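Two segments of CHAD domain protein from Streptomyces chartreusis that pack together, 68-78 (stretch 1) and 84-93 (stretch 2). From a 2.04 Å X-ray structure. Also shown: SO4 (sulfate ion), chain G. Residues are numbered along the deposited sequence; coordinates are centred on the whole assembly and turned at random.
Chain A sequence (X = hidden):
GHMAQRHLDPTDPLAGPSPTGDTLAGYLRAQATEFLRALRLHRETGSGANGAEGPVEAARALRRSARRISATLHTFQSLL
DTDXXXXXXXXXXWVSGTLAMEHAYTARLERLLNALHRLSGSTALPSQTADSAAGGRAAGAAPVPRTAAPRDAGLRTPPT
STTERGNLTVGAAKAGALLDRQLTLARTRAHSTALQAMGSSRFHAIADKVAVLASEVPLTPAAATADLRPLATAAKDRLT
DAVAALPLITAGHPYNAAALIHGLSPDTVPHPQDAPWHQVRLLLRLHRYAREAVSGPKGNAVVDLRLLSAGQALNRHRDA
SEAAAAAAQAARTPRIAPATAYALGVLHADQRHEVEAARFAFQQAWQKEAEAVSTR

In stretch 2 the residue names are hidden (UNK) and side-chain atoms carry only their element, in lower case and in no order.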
# COMPACT_ATOMS: atom_id res chain seq x y z
N ARG A 68 -6.25 -1.83 -35.89
CA ARG A 68 -5.24 -2.43 -36.77
C ARG A 68 -4.98 -1.64 -38.05
O ARG A 68 -3.87 -1.63 -38.55
CB ARG A 68 -5.56 -3.86 -37.12
CG ARG A 68 -5.34 -4.79 -35.97
CD ARG A 68 -6.09 -6.11 -36.13
NE ARG A 68 -5.51 -7.06 -35.21
CZ ARG A 68 -5.80 -7.15 -33.92
NH1 ARG A 68 -6.69 -6.35 -33.36
NH2 ARG A 68 -5.20 -8.07 -33.18
N ILE A 69 -6.02 -1.06 -38.62
CA ILE A 69 -5.86 -0.35 -39.87
C ILE A 69 -5.06 0.94 -39.57
O ILE A 69 -4.11 1.28 -40.28
CB ILE A 69 -7.23 -0.04 -40.46
CG1 ILE A 69 -7.90 -1.35 -40.88
CG2 ILE A 69 -7.13 0.88 -41.63
CD1 ILE A 69 -9.36 -1.19 -41.32
N SER A 70 -5.44 1.59 -38.47
CA SER A 70 -4.83 2.82 -38.09
C SER A 70 -3.33 2.59 -37.81
O SER A 70 -2.47 3.35 -38.27
CB SER A 70 -5.59 3.41 -36.90
OG SER A 70 -5.20 4.74 -36.71
N ALA A 71 -3.02 1.50 -37.11
CA ALA A 71 -1.63 1.13 -36.86
C ALA A 71 -0.84 0.89 -38.14
O ALA A 71 0.30 1.35 -38.29
CB ALA A 71 -1.55 -0.11 -35.97
N THR A 72 -1.44 0.15 -39.03
CA THR A 72 -0.81 -0.24 -40.28
C THR A 72 -0.48 1.00 -41.11
O THR A 72 0.61 1.09 -41.69
CB THR A 72 -1.73 -1.18 -41.04
OG1 THR A 72 -1.92 -2.36 -40.24
CG2 THR A 72 -1.15 -1.60 -42.35
N LEU A 73 -1.40 1.95 -41.14
CA LEU A 73 -1.21 3.19 -41.88
C LEU A 73 -0.11 4.04 -41.24
O LEU A 73 0.35 4.96 -41.84
CB LEU A 73 -2.53 3.96 -41.99
CG LEU A 73 -3.36 3.64 -43.25
CD1 LEU A 73 -3.57 2.16 -43.48
CD2 LEU A 73 -4.70 4.33 -43.19
N HIS A 74 0.28 3.74 -40.01
CA HIS A 74 1.33 4.49 -39.34
C HIS A 74 2.63 3.82 -39.69
O HIS A 74 3.48 4.44 -40.28
CB HIS A 74 1.12 4.51 -37.81
CG HIS A 74 2.12 5.32 -37.07
ND1 HIS A 74 3.22 4.78 -36.46
CD2 HIS A 74 2.20 6.66 -36.88
CE1 HIS A 74 3.93 5.74 -35.90
NE2 HIS A 74 3.33 6.89 -36.13
N THR A 75 2.77 2.55 -39.29
CA THR A 75 4.01 1.77 -39.43
C THR A 75 4.49 1.71 -40.88
O THR A 75 5.71 1.73 -41.14
CB THR A 75 3.80 0.34 -38.89
OG1 THR A 75 3.41 0.40 -37.52
CG2 THR A 75 5.05 -0.48 -39.00
N PHE A 76 3.53 1.60 -41.82
CA PHE A 76 3.81 1.31 -43.23
C PHE A 76 3.38 2.46 -44.10
O PHE A 76 3.11 2.30 -45.29
CB PHE A 76 3.12 0.00 -43.68
CG PHE A 76 3.50 -1.22 -42.86
CD1 PHE A 76 4.66 -1.95 -43.13
CD2 PHE A 76 2.67 -1.66 -41.82
CE1 PHE A 76 4.97 -3.09 -42.37
CE2 PHE A 76 2.99 -2.79 -41.05
CZ PHE A 76 4.14 -3.50 -41.32
N GLN A 77 3.37 3.64 -43.49
CA GLN A 77 2.94 4.84 -44.16
C GLN A 77 3.77 5.09 -45.39
O GLN A 77 3.25 5.58 -46.36
CB GLN A 77 3.04 6.08 -43.26
CG GLN A 77 2.38 7.29 -43.91
CD GLN A 77 2.10 8.43 -42.95
OE1 GLN A 77 2.72 9.48 -43.07
NE2 GLN A 77 1.16 8.23 -41.99
N SER A 78 5.05 4.73 -45.36
CA SER A 78 5.92 5.03 -46.51
C SER A 78 5.52 4.24 -47.74
O SER A 78 5.87 4.62 -48.83
CB SER A 78 7.39 4.77 -46.18
OG SER A 78 7.57 3.48 -45.66
N UNK A 84 -3.95 10.15 -48.24
CA UNK A 84 -4.90 9.13 -47.83
C UNK A 84 -4.65 8.65 -46.37
O UNK A 84 -5.55 8.71 -45.54
c UNK A 84 -5.34 3.17 -46.65
c UNK A 84 -7.13 6.76 -48.77
c UNK A 84 -5.39 5.66 -47.86
c UNK A 84 -4.88 8.01 -48.84
c UNK A 84 -4.18 5.18 -47.33
c UNK A 84 -4.16 3.95 -46.74
c UNK A 84 -5.78 6.88 -48.49
c UNK A 84 -6.55 4.85 -47.76
c UNK A 84 -6.53 3.62 -47.14
n UNK A 84 -7.59 5.55 -48.31
N UNK A 85 -3.42 8.28 -46.03
CA UNK A 85 -3.09 7.88 -44.66
C UNK A 85 -3.48 8.94 -43.62
O UNK A 85 -4.06 8.63 -42.57
s UNK A 85 -1.07 6.07 -45.27
c UNK A 85 -1.59 7.60 -44.49
N UNK A 86 -3.13 10.17 -43.93
CA UNK A 86 -3.30 11.28 -43.01
C UNK A 86 -4.78 11.59 -42.83
O UNK A 86 -5.18 11.93 -41.74
c UNK A 86 -0.35 13.68 -43.95
o UNK A 86 0.79 13.90 -43.48
o UNK A 86 -0.93 14.47 -44.74
c UNK A 86 -2.57 12.51 -43.54
c UNK A 86 -1.06 12.38 -43.51
N UNK A 87 -5.56 11.48 -43.89
CA UNK A 87 -7.02 11.58 -43.81
C UNK A 87 -7.65 10.42 -43.01
O UNK A 87 -8.51 10.65 -42.16
N UNK A 88 -7.20 9.19 -43.24
CA UNK A 88 -7.78 8.00 -42.58
C UNK A 88 -7.52 7.93 -41.09
O UNK A 88 -8.41 7.60 -40.32
s UNK A 88 -9.26 6.13 -44.91
c UNK A 88 -7.24 6.71 -43.19
c UNK A 88 -9.37 4.43 -44.37
c UNK A 88 -7.53 6.51 -44.67
N UNK A 89 -6.29 8.25 -40.66
CA UNK A 89 -5.84 7.87 -39.29
C UNK A 89 -6.62 8.51 -38.14
O UNK A 89 -7.10 7.80 -37.27
c UNK A 89 -1.67 6.92 -36.60
c UNK A 89 -3.36 7.10 -39.69
n UNK A 89 -1.63 6.09 -35.56
n UNK A 89 -1.86 6.43 -37.84
c UNK A 89 -1.94 7.20 -39.09
n UNK A 89 -1.52 8.23 -36.38
c UNK A 89 -4.32 8.13 -39.07
N UNK A 90 -6.73 9.85 -38.12
CA UNK A 90 -7.54 10.48 -37.05
C UNK A 90 -9.01 10.08 -37.09
O UNK A 90 -9.64 9.99 -36.05
c UNK A 90 -6.27 10.85 -39.11
c UNK A 90 -7.13 12.05 -38.83
c UNK A 90 -7.41 11.98 -37.36
N UNK A 91 -9.54 9.79 -38.28
CA UNK A 91 -10.93 9.40 -38.37
C UNK A 91 -11.10 8.04 -37.78
O UNK A 91 -12.00 7.80 -37.00
c UNK A 91 -11.54 10.84 -40.35
c UNK A 91 -11.40 9.44 -39.81
o UNK A 91 -13.64 11.66 -39.47
c UNK A 91 -12.39 11.71 -39.44
o UNK A 91 -11.80 12.44 -38.65
N UNK A 92 -10.19 7.14 -38.12
CA UNK A 92 -10.16 5.83 -37.50
C UNK A 92 -9.93 5.90 -35.99
O UNK A 92 -10.52 5.12 -35.24
c UNK A 92 -8.07 4.03 -40.23
c UNK A 92 -10.45 3.47 -39.56
c UNK A 92 -9.05 4.99 -38.13
c UNK A 92 -9.34 4.53 -39.56
N UNK A 93 -9.07 6.81 -35.55
CA UNK A 93 -8.83 7.02 -34.12
C UNK A 93 -10.11 7.53 -33.44
O UNK A 93 -10.51 7.06 -32.34
c UNK A 93 -7.70 8.02 -33.92
S SO4 G . -5.82 -6.90 -29.60
O1 SO4 G . -6.82 -6.29 -30.46
O2 SO4 G . -5.51 -8.23 -30.19
O3 SO4 G . -6.32 -7.08 -28.24
O4 SO4 G . -4.65 -5.99 -29.53

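Position 84 carries one carbon and then fused five- and six-membered rings holding eight carbons and one nitrogen. Its CB points sideways, but the rings reach back far enough for a ring carbon to lie 3.6 Å from Leu73 CG. This is Trp84.

Position 85 has one carbon followed by one sulfur; its CA-to-CB bond points toward stretch 1, and the sulfur lies 3.9 Å from Leu73 CG. It is Cys85, a small residue where the backbones come close: its CA is 5.8 Å from the CA of Leu73.

Position 86 shows three carbons, the third bearing two oxygens, and its CA-to-CB bond points away. The carboxylate makes it Glu86.

Position 87 has no side-chain atoms and is Gly87. Nothing of stretch 1 lies near where a CB would be, so the contact does not account for the glycine.

Position 88 is an unbranched run of two carbons, a sulfur and a carbon. Its CA-to-CB bond points toward stretch 1, and its CB sits 3.5 Å from Leu73 CD2. This is Met88.

Position 89 has three carbons, a nitrogen, then a carbon carrying two more nitrogens. CB starts sideways and the end comes nearer, so that the chain nitrogen lies 3.2 Å from Ser70 O and 3.5 Å from His74 CB. The guanidinium makes it Arg89: NE donates a nearly straight hydrogen bond (170°) to Ser70 O, and His74 CB lies over one face.

Position 90 has three carbons closing a ring onto the backbone nitrogen, so it is Pro90. Its CB points away, and the helix is kinked here, where its N has no bond to the preceding turn.

Position 91 again has three carbons ending in two oxygens, out of reach of stretch 1. This is Glu91, its carboxylate hydrogen-bonded elsewhere in the structure.

Position 92 has four carbons forked at the second. Its CA-to-CB bond points toward stretch 1, and a terminal carbon lies 3.6 Å from Ile69 CG2, giving Leu92.

Position 93 has a single carbon, set sideways and exposed, and is Ala93.

The rule is a knob in a hole. Two helices run roughly antiparallel at 146°, their axes 9.2 Å apart at closest approach, and Leu73 sits among Trp84, Cys85, Met88 and Arg89. Ile69 and Leu92 extend the apolar packing. Polarity is added sparingly: Arg89 CG lies 4.0 Å from Leu73 CB, while NE bonds a backbone carbonyl. Gln77, in the 3-10 segment beyond the helix, folds back: NE2 makes a weak hydrogen bond to Leu73 O at 3.4 Å while lying 3.8 Å from Cys85 CB.

Stretch 2 84-93: WCEGMRPELA
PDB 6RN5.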